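Side-chain contact in ketol-acid reductoisomerase (uncultured archaeon GZfos26G2, PDB 4XDY), which rearranges and reduces (S)-2-acetolactate to (R)-2,3-dihydroxy-isovalerate with magnesium and NADH in the biosynthesis of branched-chain amino acids: residues A[264-267]-A[268-272]. Residues are numbered along the deposited sequence; the frame is centred on the assembly and turned at random.
Sequences WAVG and HQIIG
Two backbone amides grip Gly-267 O at the end of helix 257-270. Ile-271 N donates to Gly-267 O almost dead straight, at 3.0 Å and 179° at the hydrogen. Ile-270 N, also 3.0 Å from Gly-267 O, stands above the carbonyl plane with a more bent N-H. The same Ile-270 amide N reaches Val-266 O at 3.3 Å, while Gln-269 N makes a weak bond to that oxygen. Bonds spanning three and four residues thus mix in this last turn of a helix of the all-helical, knotted C-terminal domain. The helix kinks where the amides of His-268 and Gln-269 lack the regular helical bond to the turn before; Ile-271 then leaves helical geometry, and Gly-272 takes the N-cap position of helix 273-287. At the kink the imidazole of His-268 folds back along the helix: with chi1 at 70°, CG sits between the backbone N and the carbonyl carbon. The ring edge of His-268 faces Trp-264 O, which lies near the ring plane and 3.0 Å from His-268 ND1; His-268 CE1 comes within 3.3 Å of Ala-265 O. On the apolar side, CG1 of Val-266 and CG1 of Ile-270 approach to 4.2 Å, the latter branch set beside its own backbone N (chi1 -57°). Val-266, Ile-270 and Ile-271 pack on Gln-200, Val-275 and Ile-271, respectively, of the second subunit of the homodimer.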
ATOM      1  N   TRP A 264      17.041   3.015   5.916  1.00 17.01           N
ATOM      2  CA  TRP A 264      17.659   2.730   7.226  1.00 16.40           C
ATOM      3  C   TRP A 264      18.328   3.919   7.852  1.00 18.91           C
ATOM      4  O   TRP A 264      18.288   4.087   9.115  1.00 18.66           O
ATOM      5  CB  TRP A 264      18.561   1.475   7.119  1.00 18.10           C
ATOM      6  CG  TRP A 264      17.849   0.240   6.708  1.00 18.10           C
ATOM      7  CD1 TRP A 264      18.198  -0.570   5.682  1.00 16.57           C
ATOM      8  CD2 TRP A 264      16.675  -0.336   7.285  1.00 18.09           C
ATOM      9  NE1 TRP A 264      17.338  -1.609   5.574  1.00 17.79           N
ATOM     10  CE2 TRP A 264      16.383  -1.494   6.532  1.00 18.89           C
ATOM     11  CE3 TRP A 264      15.818   0.045   8.293  1.00 19.45           C
ATOM     12  CZ2 TRP A 264      15.286  -2.305   6.750  1.00 22.29           C
ATOM     13  CZ3 TRP A 264      14.681  -0.802   8.544  1.00 24.35           C
ATOM     14  CH2 TRP A 264      14.439  -1.955   7.762  1.00 24.18           C
ATOM     15  N   ALA A 265      18.934   4.790   7.031  1.00 17.51           N
ATOM     16  CA  ALA A 265      19.575   5.988   7.616  1.00 17.12           C
ATOM     17  C   ALA A 265      18.624   7.023   8.110  1.00 20.86           C
ATOM     18  O   ALA A 265      18.858   7.647   9.105  1.00 20.29           O
ATOM     19  CB  ALA A 265      20.583   6.541   6.641  1.00 18.27           C
ATOM     20  N   VAL A 266      17.531   7.273   7.360  1.00 17.55           N
ATOM     21  CA  VAL A 266      16.667   8.385   7.605  1.00 18.27           C
ATOM     22  C   VAL A 266      15.267   8.019   8.140  1.00 16.99           C
ATOM     23  O   VAL A 266      14.646   8.811   8.869  1.00 19.17           O
ATOM     24  CB  VAL A 266      16.570   9.239   6.297  1.00 17.76           C
ATOM     25  CG1 VAL A 266      15.667  10.422   6.510  1.00 19.92           C
ATOM     26  CG2 VAL A 266      17.955   9.679   5.835  1.00 19.58           C
ATOM     27  N   GLY A 267      14.744   6.866   7.768  1.00 16.79           N
ATOM     28  CA  GLY A 267      13.366   6.530   8.145  1.00 18.17           C
ATOM     29  C   GLY A 267      13.101   6.731   9.612  1.00 18.82           C
ATOM     30  O   GLY A 267      12.089   7.339   9.987  1.00 17.01           O
ATOM     31  N   HIS A 268      13.983   6.158  10.456  1.00 18.14           N
ATOM     32  CA  HIS A 268      13.792   6.227  11.920  1.00 19.44           C
ATOM     33  C   HIS A 268      13.996   7.656  12.485  1.00 19.81           C
ATOM     34  O   HIS A 268      13.621   7.901  13.632  1.00 19.92           O
ATOM     35  CB  HIS A 268      14.690   5.215  12.637  1.00 21.48           C
ATOM     36  CG  HIS A 268      16.126   5.569  12.567  1.00 22.05           C
ATOM     37  ND1 HIS A 268      16.899   5.273  11.485  1.00 22.47           N
ATOM     38  CD2 HIS A 268      16.882   6.364  13.367  1.00 23.33           C
ATOM     39  CE1 HIS A 268      18.118   5.744  11.666  1.00 25.13           C
ATOM     40  NE2 HIS A 268      18.134   6.411  12.800  1.00 25.56           N
ATOM     41  N   GLN A 269      14.620   8.565  11.739  1.00 18.24           N
ATOM     42  CA  GLN A 269      14.664   9.968  12.112  1.00 19.52           C
ATOM     43  C   GLN A 269      13.343  10.664  11.904  1.00 21.72           C
ATOM     44  O   GLN A 269      13.036  11.670  12.515  1.00 23.49           O
ATOM     45  CB  GLN A 269      15.755  10.698  11.370  1.00 20.49           C
ATOM     46  CG  GLN A 269      17.122  10.143  11.601  1.00 25.31           C
ATOM     47  CD  GLN A 269      18.180  10.982  10.893  1.00 29.60           C
ATOM     48  OE1 GLN A 269      18.868  10.544   9.980  1.00 36.39           O
ATOM     49  NE2 GLN A 269      18.302  12.192  11.321  1.00 35.70           N
ATOM     50  N   ILE A 270      12.533  10.133  11.006  1.00 20.21           N
ATOM     51  CA  ILE A 270      11.205  10.716  10.742  1.00 19.43           C
ATOM     52  C   ILE A 270      10.188  10.132  11.711  1.00 18.81           C
ATOM     53  O   ILE A 270       9.444  10.850  12.315  1.00 19.45           O
ATOM     54  CB  ILE A 270      10.814  10.378   9.236  1.00 19.20           C
ATOM     55  CG1 ILE A 270      11.898  10.933   8.295  1.00 20.23           C
ATOM     56  CG2 ILE A 270       9.424  10.940   8.968  1.00 20.30           C
ATOM     57  CD1 ILE A 270      12.267  12.408   8.505  1.00 23.36           C
ATOM     58  N   ILE A 271      10.139   8.807  11.759  1.00 18.63           N
ATOM     59  CA  ILE A 271       9.218   7.994  12.578  1.00 19.10           C
ATOM     60  C   ILE A 271      10.118   7.252  13.572  1.00 21.78           C
ATOM     61  O   ILE A 271      10.675   6.178  13.256  1.00 20.74           O
ATOM     62  CB  ILE A 271       8.444   6.952  11.771  1.00 20.05           C
ATOM     63  CG1 ILE A 271       7.689   7.541  10.551  1.00 25.27           C
ATOM     64  CG2 ILE A 271       7.566   6.096  12.685  1.00 21.43           C
ATOM     65  CD1 ILE A 271       6.751   8.630  10.865  1.00 27.89           C
ATOM     66  N   GLY A 272      10.221   7.869  14.744  1.00 23.28           N
ATOM     67  CA  GLY A 272      11.131   7.409  15.782  1.00 22.72           C
ATOM     68  C   GLY A 272      10.473   7.033  17.076  1.00 22.37           C
ATOM     69  O   GLY A 272       9.276   6.764  17.126  1.00 21.03           O
TER